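Local coordinates for protein yciO (Escherichia coli, PDB 1K7J) that is of uncertain function but may bind double-stranded RNA, at residues D35-A39 with T153-P157; F65-C69 with P139-T143; N96-K102 with T182-T188. All coordinates share one frame; numbering follows the deposited sequence.

Contact 1: residues D35-A39 with T153-P157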
loop_
_atom_site.group_PDB
_atom_site.type_symbol
_atom_site.label_atom_id
_atom_site.label_comp_id
_atom_site.label_asym_id
_atom_site.label_seq_id
_atom_site.Cartn_x
_atom_site.Cartn_y
_atom_site.Cartn_z
ATOM N N ASP A 35 -3.074 -7.978 3.015
ATOM C CA ASP A 35 -2.655 -9.187 3.714
ATOM C C ASP A 35 -1.866 -8.839 4.977
ATOM O O ASP A 35 -1.754 -9.658 5.889
ATOM C CB ASP A 35 -1.783 -10.037 2.797
ATOM C CG ASP A 35 -0.646 -9.243 2.198
ATOM O OD1 ASP A 35 -0.876 -8.568 1.173
ATOM O OD2 ASP A 35 0.466 -9.275 2.767
ATOM N N SER A 36 -1.314 -7.629 5.023
ATOM C CA SER A 36 -0.532 -7.180 6.171
ATOM C C SER A 36 -1.101 -5.903 6.786
ATOM O O SER A 36 -0.473 -4.844 6.739
ATOM C CB SER A 36 0.925 -6.945 5.756
ATOM O OG SER A 36 1.501 -8.130 5.231
ATOM N N GLY A 37 -2.295 -6.015 7.360
ATOM C CA GLY A 37 -2.936 -4.874 7.992
ATOM C C GLY A 37 -3.694 -3.968 7.039
ATOM O O GLY A 37 -3.657 -4.143 5.819
ATOM N N TYR A 38 -4.400 -2.994 7.604
ATOM C CA TYR A 38 -5.151 -2.044 6.794
ATOM C C TYR A 38 -4.203 -1.004 6.207
ATOM O O TYR A 38 -3.108 -0.788 6.720
ATOM C CB TYR A 38 -6.240 -1.379 7.641
ATOM C CG TYR A 38 -7.501 -2.212 7.711
ATOM C CD1 TYR A 38 -8.462 -2.135 6.700
ATOM C CD2 TYR A 38 -7.711 -3.120 8.750
ATOM C CE1 TYR A 38 -9.598 -2.941 6.720
ATOM C CE2 TYR A 38 -8.847 -3.937 8.776
ATOM C CZ TYR A 38 -9.783 -3.839 7.755
ATOM O OH TYR A 38 -10.903 -4.644 7.765
ATOM N N ALA A 39 -4.627 -0.369 5.122
ATOM C CA ALA A 39 -3.803 0.630 4.460
ATOM C C ALA A 39 -4.636 1.805 3.983
ATOM O O ALA A 39 -5.856 1.706 3.869
ATOM C CB ALA A 39 -3.082 -0.004 3.264
ATOM N N THR A 153 0.175 -2.148 12.818
ATOM C CA THR A 153 -0.800 -1.559 11.908
ATOM C C THR A 153 -2.170 -1.709 12.544
ATOM O O THR A 153 -2.380 -2.593 13.384
ATOM C CB THR A 153 -0.853 -2.290 10.548
ATOM O OG1 THR A 153 -1.337 -3.626 10.741
ATOM C CG2 THR A 153 0.514 -2.332 9.908
ATOM N N GLU A 154 -3.100 -0.841 12.163
ATOM C CA GLU A 154 -4.457 -0.935 12.678
ATOM C C GLU A 154 -5.043 -2.177 12.016
ATOM O O GLU A 154 -4.799 -2.435 10.834
ATOM C CB GLU A 154 -5.261 0.317 12.318
ATOM C CG GLU A 154 -4.784 1.556 13.068
ATOM C CD GLU A 154 -5.664 2.776 12.845
ATOM O OE1 GLU A 154 -6.801 2.810 13.365
ATOM O OE2 GLU A 154 -5.211 3.705 12.146
ATOM N N SER A 155 -5.805 -2.953 12.777
ATOM C CA SER A 155 -6.355 -4.196 12.253
ATOM C C SER A 155 -7.845 -4.393 12.490
ATOM O O SER A 155 -8.442 -5.309 11.927
ATOM C CB SER A 155 -5.599 -5.374 12.868
ATOM O OG SER A 155 -5.756 -5.382 14.281
ATOM N N ASP A 156 -8.431 -3.543 13.330
ATOM C CA ASP A 156 -9.850 -3.614 13.673
ATOM C C ASP A 156 -10.610 -2.539 12.892
ATOM O O ASP A 156 -10.467 -1.348 13.169
ATOM C CB ASP A 156 -10.010 -3.374 15.178
ATOM C CG ASP A 156 -11.439 -3.525 15.655
ATOM O OD1 ASP A 156 -12.371 -3.207 14.889
ATOM O OD2 ASP A 156 -11.626 -3.946 16.817
ATOM N N PRO A 157 -11.439 -2.947 11.915
ATOM C CA PRO A 157 -12.203 -1.992 11.108
ATOM C C PRO A 157 -13.147 -1.078 11.890
ATOM O O PRO A 157 -13.402 0.053 11.477
ATOM C CB PRO A 157 -12.935 -2.890 10.107
ATOM C CG PRO A 157 -13.115 -4.163 10.860
ATOM C CD PRO A 157 -11.785 -4.334 11.555
#

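Contact 2: residues F65-C69 with P139-T143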
loop_
_atom_site.group_PDB
_atom_site.type_symbol
_atom_site.label_atom_id
_atom_site.label_comp_id
_atom_site.label_asym_id
_atom_site.label_seq_id
_atom_site.Cartn_x
_atom_site.Cartn_y
_atom_site.Cartn_z
ATOM N N PHE A 65 6.760 6.529 0.213
ATOM C CA PHE A 65 5.339 6.312 -0.009
ATOM C C PHE A 65 5.323 4.872 -0.505
ATOM O O PHE A 65 6.376 4.246 -0.639
ATOM C CB PHE A 65 4.806 7.219 -1.120
ATOM C CG PHE A 65 4.389 8.575 -0.651
ATOM C CD1 PHE A 65 3.241 8.735 0.115
ATOM C CD2 PHE A 65 5.138 9.699 -0.981
ATOM C CE1 PHE A 65 2.843 9.998 0.545
ATOM C CE2 PHE A 65 4.749 10.963 -0.557
ATOM C CZ PHE A 65 3.599 11.111 0.207
ATOM N N THR A 66 4.137 4.347 -0.780
ATOM C CA THR A 66 4.018 2.988 -1.277
ATOM C C THR A 66 3.101 2.971 -2.484
ATOM O O THR A 66 2.106 3.690 -2.523
ATOM C CB THR A 66 3.413 2.044 -0.214
ATOM O OG1 THR A 66 4.289 1.971 0.917
ATOM C CG2 THR A 66 3.221 0.639 -0.786
ATOM N N LEU A 67 3.464 2.185 -3.488
ATOM C CA LEU A 67 2.602 2.028 -4.646
ATOM C C LEU A 67 2.103 0.596 -4.521
ATOM O O LEU A 67 2.896 -0.349 -4.537
ATOM C CB LEU A 67 3.364 2.215 -5.961
ATOM C CG LEU A 67 3.766 3.649 -6.330
ATOM C CD1 LEU A 67 4.390 3.649 -7.714
ATOM C CD2 LEU A 67 2.543 4.564 -6.306
HETATM N N MSE A 68 0.795 0.448 -4.346
HETATM C CA MSE A 68 0.166 -0.863 -4.216
HETATM C C MSE A 68 -0.065 -1.336 -5.652
HETATM O O MSE A 68 -0.883 -0.764 -6.377
HETATM C CB MSE A 68 -1.156 -0.716 -3.451
HETATM C CG MSE A 68 -1.696 -1.986 -2.807
HETATM SE SE MSE A 68 -0.601 -2.640 -1.316
HETATM C CE MSE A 68 -0.977 -1.265 0.048
ATOM N N CYS A 69 0.664 -2.379 -6.053
ATOM C CA CYS A 69 0.604 -2.902 -7.418
ATOM C C CYS A 69 -0.089 -4.249 -7.582
ATOM O O CYS A 69 -0.052 -5.099 -6.696
ATOM C CB CYS A 69 2.020 -3.011 -7.984
ATOM S SG CYS A 69 2.953 -1.467 -7.982
ATOM N N PRO A 139 -1.619 1.270 -10.278
ATOM C CA PRO A 139 -1.296 1.236 -8.850
ATOM C C PRO A 139 -2.074 2.257 -8.041
ATOM O O PRO A 139 -2.564 3.252 -8.568
ATOM C CB PRO A 139 0.204 1.532 -8.821
ATOM C CG PRO A 139 0.678 1.015 -10.136
ATOM C CD PRO A 139 -0.403 1.491 -11.077
HETATM N N MSE A 140 -2.172 1.998 -6.747
HETATM C CA MSE A 140 -2.855 2.892 -5.832
HETATM C C MSE A 140 -1.788 3.486 -4.915
HETATM O O MSE A 140 -0.965 2.753 -4.375
HETATM C CB MSE A 140 -3.879 2.092 -5.021
HETATM C CG MSE A 140 -4.680 2.880 -4.013
HETATM SE SE MSE A 140 -6.475 2.160 -3.840
HETATM C CE MSE A 140 -6.054 0.291 -3.606
ATOM N N LEU A 141 -1.763 4.809 -4.778
ATOM C CA LEU A 141 -0.799 5.438 -3.884
ATOM C C LEU A 141 -1.270 5.043 -2.494
ATOM O O LEU A 141 -2.441 5.232 -2.157
ATOM C CB LEU A 141 -0.824 6.958 -4.031
ATOM C CG LEU A 141 0.027 7.709 -3.002
ATOM C CD1 LEU A 141 1.493 7.307 -3.140
ATOM C CD2 LEU A 141 -0.144 9.203 -3.203
ATOM N N SER A 142 -0.369 4.494 -1.688
ATOM C CA SER A 142 -0.757 4.035 -0.364
ATOM C C SER A 142 0.325 4.161 0.693
ATOM O O SER A 142 1.440 4.602 0.427
ATOM C CB SER A 142 -1.160 2.557 -0.436
ATOM O OG SER A 142 -2.083 2.305 -1.481
ATOM N N THR A 143 -0.057 3.773 1.905
ATOM C CA THR A 143 0.821 3.709 3.071
ATOM C C THR A 143 0.105 2.749 4.007
ATOM O O THR A 143 -1.117 2.581 3.920
ATOM C CB THR A 143 0.995 5.062 3.827
ATOM O OG1 THR A 143 -0.222 5.402 4.504
ATOM C CG2 THR A 143 1.387 6.172 2.875
#

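Contact 3: residues N96-K102 with T182-T188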
loop_
_atom_site.group_PDB
_atom_site.type_symbol
_atom_site.label_atom_id
_atom_site.label_comp_id
_atom_site.label_asym_id
_atom_site.label_seq_id
_atom_site.Cartn_x
_atom_site.Cartn_y
_atom_site.Cartn_z
ATOM N N ASN A 96 3.063 -9.720 2.045
ATOM C CA ASN A 96 4.049 -9.651 3.127
ATOM C C ASN A 96 5.266 -8.745 3.010
ATOM O O ASN A 96 5.989 -8.575 3.993
ATOM C CB ASN A 96 4.546 -11.064 3.452
ATOM C CG ASN A 96 3.413 -12.035 3.704
ATOM O OD1 ASN A 96 2.316 -11.637 4.103
ATOM N ND2 ASN A 96 3.675 -13.318 3.488
ATOM N N TYR A 97 5.488 -8.157 1.840
ATOM C CA TYR A 97 6.663 -7.313 1.631
ATOM C C TYR A 97 6.418 -5.989 0.928
ATOM O O TYR A 97 5.492 -5.847 0.129
ATOM C CB TYR A 97 7.691 -8.042 0.764
ATOM C CG TYR A 97 8.261 -9.317 1.322
ATOM C CD1 TYR A 97 9.294 -9.289 2.259
ATOM C CD2 TYR A 97 7.810 -10.555 0.867
ATOM C CE1 TYR A 97 9.876 -10.466 2.720
ATOM C CE2 TYR A 97 8.379 -11.737 1.321
ATOM C CZ TYR A 97 9.415 -11.684 2.244
ATOM O OH TYR A 97 10.007 -12.848 2.663
ATOM N N THR A 98 7.289 -5.034 1.231
ATOM C CA THR A 98 7.307 -3.734 0.579
ATOM C C THR A 98 8.762 -3.637 0.133
ATOM O O THR A 98 9.678 -3.796 0.945
ATOM C CB THR A 98 7.003 -2.577 1.536
ATOM O OG1 THR A 98 5.654 -2.687 1.998
ATOM C CG2 THR A 98 7.176 -1.240 0.818
ATOM N N PHE A 99 8.979 -3.402 -1.153
ATOM C CA PHE A 99 10.335 -3.317 -1.678
ATOM C C PHE A 99 10.664 -1.889 -2.073
ATOM O O PHE A 99 9.948 -1.284 -2.866
ATOM C CB PHE A 99 10.475 -4.236 -2.894
ATOM C CG PHE A 99 10.175 -5.682 -2.600
ATOM C CD1 PHE A 99 11.043 -6.439 -1.821
ATOM C CD2 PHE A 99 9.020 -6.284 -3.100
ATOM C CE1 PHE A 99 10.769 -7.779 -1.541
ATOM C CE2 PHE A 99 8.737 -7.624 -2.827
ATOM C CZ PHE A 99 9.618 -8.371 -2.043
ATOM N N ILE A 100 11.740 -1.345 -1.518
ATOM C CA ILE A 100 12.128 0.019 -1.853
ATOM C C ILE A 100 12.989 -0.002 -3.109
ATOM O O ILE A 100 14.034 -0.655 -3.149
ATOM C CB ILE A 100 12.913 0.692 -0.709
ATOM C CG1 ILE A 100 12.117 0.599 0.595
ATOM C CG2 ILE A 100 13.198 2.148 -1.064
ATOM C CD1 ILE A 100 10.688 1.076 0.489
ATOM N N LEU A 101 12.531 0.714 -4.130
ATOM C CA LEU A 101 13.224 0.794 -5.411
ATOM C C LEU A 101 13.125 2.211 -5.960
ATOM O O LEU A 101 12.371 3.037 -5.449
ATOM C CB LEU A 101 12.576 -0.170 -6.411
ATOM C CG LEU A 101 12.704 -1.663 -6.098
ATOM C CD1 LEU A 101 11.557 -2.425 -6.733
ATOM C CD2 LEU A 101 14.050 -2.175 -6.594
ATOM N N LYS A 102 13.900 2.499 -6.997
ATOM C CA LYS A 102 13.835 3.814 -7.611
ATOM C C LYS A 102 12.605 3.828 -8.511
ATOM O O LYS A 102 12.370 2.881 -9.265
ATOM C CB LYS A 102 15.092 4.084 -8.440
ATOM C CG LYS A 102 16.355 4.207 -7.603
ATOM C CD LYS A 102 17.548 4.621 -8.450
ATOM C CE LYS A 102 17.330 5.982 -9.094
ATOM N NZ LYS A 102 18.510 6.409 -9.906
ATOM N N THR A 182 4.191 -5.118 6.811
ATOM C CA THR A 182 5.015 -5.825 5.840
ATOM C C THR A 182 6.486 -5.728 6.222
ATOM O O THR A 182 6.898 -4.836 6.971
ATOM C CB THR A 182 4.917 -5.212 4.428
ATOM O OG1 THR A 182 5.335 -3.843 4.484
ATOM C CG2 THR A 182 3.506 -5.299 3.881
ATOM N N THR A 183 7.273 -6.664 5.713
ATOM C CA THR A 183 8.705 -6.613 5.928
ATOM C C THR A 183 9.154 -5.684 4.809
ATOM O O THR A 183 8.769 -5.867 3.649
ATOM C CB THR A 183 9.339 -7.995 5.764
ATOM O OG1 THR A 183 9.053 -8.770 6.933
ATOM C CG2 THR A 183 10.852 -7.885 5.570
ATOM N N VAL A 184 9.933 -4.668 5.158
ATOM C CA VAL A 184 10.399 -3.711 4.166
ATOM C C VAL A 184 11.854 -3.988 3.823
ATOM O O VAL A 184 12.717 -3.995 4.700
ATOM C CB VAL A 184 10.256 -2.264 4.687
ATOM C CG1 VAL A 184 10.713 -1.274 3.625
ATOM C CG2 VAL A 184 8.808 -1.994 5.073
ATOM N N ILE A 185 12.109 -4.230 2.541
ATOM C CA ILE A 185 13.454 -4.513 2.058
ATOM C C ILE A 185 13.857 -3.458 1.039
ATOM O O ILE A 185 13.133 -3.219 0.075
ATOM C CB ILE A 185 13.526 -5.880 1.340
ATOM C CG1 ILE A 185 12.993 -6.997 2.241
ATOM C CG2 ILE A 185 14.972 -6.167 0.926
ATOM C CD1 ILE A 185 13.811 -7.236 3.490
ATOM N N ASP A 186 14.999 -2.817 1.256
ATOM C CA ASP A 186 15.493 -1.828 0.305
ATOM C C ASP A 186 16.351 -2.645 -0.656
ATOM O O ASP A 186 17.311 -3.292 -0.235
ATOM C CB ASP A 186 16.352 -0.777 1.010
ATOM C CG ASP A 186 16.826 0.318 0.064
ATOM O OD1 ASP A 186 17.204 -0.003 -1.083
ATOM O OD2 ASP A 186 16.832 1.500 0.472
ATOM N N LEU A 187 15.999 -2.629 -1.937
ATOM C CA LEU A 187 16.728 -3.403 -2.937
ATOM C C LEU A 187 17.661 -2.581 -3.816
ATOM O O LEU A 187 18.261 -3.114 -4.751
ATOM C CB LEU A 187 15.739 -4.165 -3.826
ATOM C CG LEU A 187 14.884 -5.244 -3.155
ATOM C CD1 LEU A 187 13.891 -5.819 -4.162
ATOM C CD2 LEU A 187 15.787 -6.344 -2.605
ATOM N N THR A 188 17.797 -1.293 -3.525
ATOM C CA THR A 188 18.669 -0.448 -4.335
ATOM C C THR A 188 20.140 -0.802 -4.114
ATOM O O THR A 188 20.501 -1.415 -3.106
ATOM C CB THR A 188 18.441 1.051 -4.038
ATOM O OG1 THR A 188 18.757 1.333 -2.671
ATOM C CG2 THR A 188 16.984 1.430 -4.312
#

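Contact 1: residues D35-A39 with T153-P157
The phenol oxygen of Tyr38 rests against Pro157, with OH 3.6 Å from CB of the proline, while its polar needs are met beyond the two segments: it is hydrogen-bonded to the backbone N of Gly174 and the carbonyl of Gly175. A buried hydroxyl is thus held by a donor and an acceptor, which pins the tip of the ring. The torsion chi1 of -84° turns CG away from the carbonyl carbon of Tyr38 and swings the ring along the loop 153-157, whose backbone passes its edge. Near the ring plane, CD2 meets Glu154 O at 3.6 Å and CE2 meets Ser155 O at 3.5 Å. Farther out, the pyrrolidine of Pro157 crosses the phenol obliquely, its CB 4.0 Å from CZ. The backbone adds a weak hydrogen bond from Tyr38 N to Glu154 O, long at 3.3 Å but nearly straight at 169°. This is the meeting of the opening of strand 37-43, which pairs antiparallel with strand 30-34 across a short turn, with the loop that leads into helix 157-164; Asp156 is the N-cap of that helix, its OD1 accepting from the N of Glu158 and Glu159. Replacing Tyr38 by an alanine would probably leave Pro157 without its aromatic neighbour and the Gly174 and Gly175 backbone groups without their hydroxyl mate. One residue earlier the approach is too close for a side chain: Gly37 CA lies 3.4 Å from Thr153 OG1, and any CB here would collide with that hydroxyl. Thr153 OG1 sits between its own backbone N and carbonyl carbon (chi1 65°), which aims it at the glycine, while CG2 reaches toward Ser36 O at 4.2 Å.

Contact 2: residues F65-C69 with P139-T143
The side chain of Met68, present as selenomethionine, leaves its strand beside Met140 and Ser142: its CB is 3.6 Å from Met140 O and 3.7 Å from Ser142 OG. CG and SE then bow outward from segment 139-143, and bends at chi2 and chi3 turn the chain back, bringing the terminal CE to 3.9 Å from Ser142 CB. The residue therefore touches Ser142 at its root and again at its tip, with Arg122 of strand 118-122 against it as well. Ser142 OG, buried beneath this curl, has a hydrogen bond with Tyr32 OH. Strands 66-68 and 140-143 are an antiparallel pair in the interior of the mixed sheet, near the centre of the chain. Thr66 with Ser142 and Met68 with Met140 are hydrogen-bonded pairs, and Leu67 with Leu141 is the non-hydrogen-bonded pair between them. The four bonds differ in quality: Met68 N to Met140 O is almost straight at 174°, whereas Thr66 N to Ser142 O is bent to 135°. Met68 O, which accepts from Met140 N, is also approached by Pro139 CA in a CA-H...O contact (3.2 Å). On the face carrying the leucines, Leu141 CD1 fits among three neighbours, lying 3.7 Å from Thr66 O and 3.9 Å from Phe65 CB, with Leu67 CD2 somewhat farther off. Phe65 and Thr143 lie alongside each other, and helix 47-57 packs on both. At the other end Cys69 SG lies 4.0 Å from Pro139 CG, where Glu74 of helix 72-78 touches both residues. The side chain of Thr66, on the same face as Met68, is about 4 Å from a bound sulfate, most likely a crystallisation additive, though it may mark an anion-accepting pocket.

Contact 3: residues N96-K102 with T182-T188
Strands 97-102 and 183-186 run parallel, their axes 4.6 Å apart at an angle of 22°, and five backbone hydrogen bonds join the two segments from Asn96 O to Leu187 N. The donors alternate: Thr98 reaches Thr183 through its N and Ile185 through its O, and Ile100 does likewise with Ile185 and Leu187, as in a regular parallel ladder. At the start of the ladder, Thr98 OG1 and Thr182 OG1 are hydrogen-bonded at 2.8 Å, the two side chains crossing at about a right angle. Arg122 touches both threonines, and a bound sulfate lies about 4 Å from the Thr182 side chain. The same face continues with Ile100, whose CG1 lies 3.8 Å from Val184 CG1, and whose CG2 approaches Asp186 OD2. This ladder belongs to the part of the mixed sheet where 97-102 lies between strands 118-122 and 183-186, and strand 193-196 follows at the border. Asp186, in the last bridged pair, forms an Asx turn: its OD1 accepts from Thr188 OG1 at 2.6 Å and from Thr188 N at 2.8 Å, the latter nearly along the carboxylate C-O axis. Its OD2 forms a salt bridge with Arg116, which would probably stabilise the carboxylate's charge. The opposite face carries Tyr97 and Phe99 alongside Thr183 and Ile185. Tyr97 lies beside Thr183, CD1 3.7 Å from its CB, while its OH has a hydrogen bond with Asp201 O and its ring meets Phe205 edge-to-face. With CG turned away from its own carbonyl carbon (chi1 -59°), Phe99 puts CD1 3.7 Å from Leu187 CD1. Leu101 CD2 packs on Leu187 CB, and Met89 of helix 83-90 packs on Phe99, Leu101 and Leu187 together.

In the fold
All three contacts reach one mixed sheet. Contact 2 is the most central; the centres of contacts 1 and 2 are about 15 Å apart, and the centres of contacts 2 and 3 about 12 Å apart. Strands 37-43 and 140-144 are neighbours, so contacts 1 and 2 touch, through Ala39 on Thr143 and Met68. Contact 2 is nested within the chain loop closed by contact 1, whereas contact 3 crosses both, its segments alternating with theirs. Contacts 1 and 3 meet where Asp35 OD2 probably bonds Asn96 N and Ser36 packs on Thr182. Segments distant in sequence are thus interleaved into a single body, consistent with one continuous YrdC-like domain.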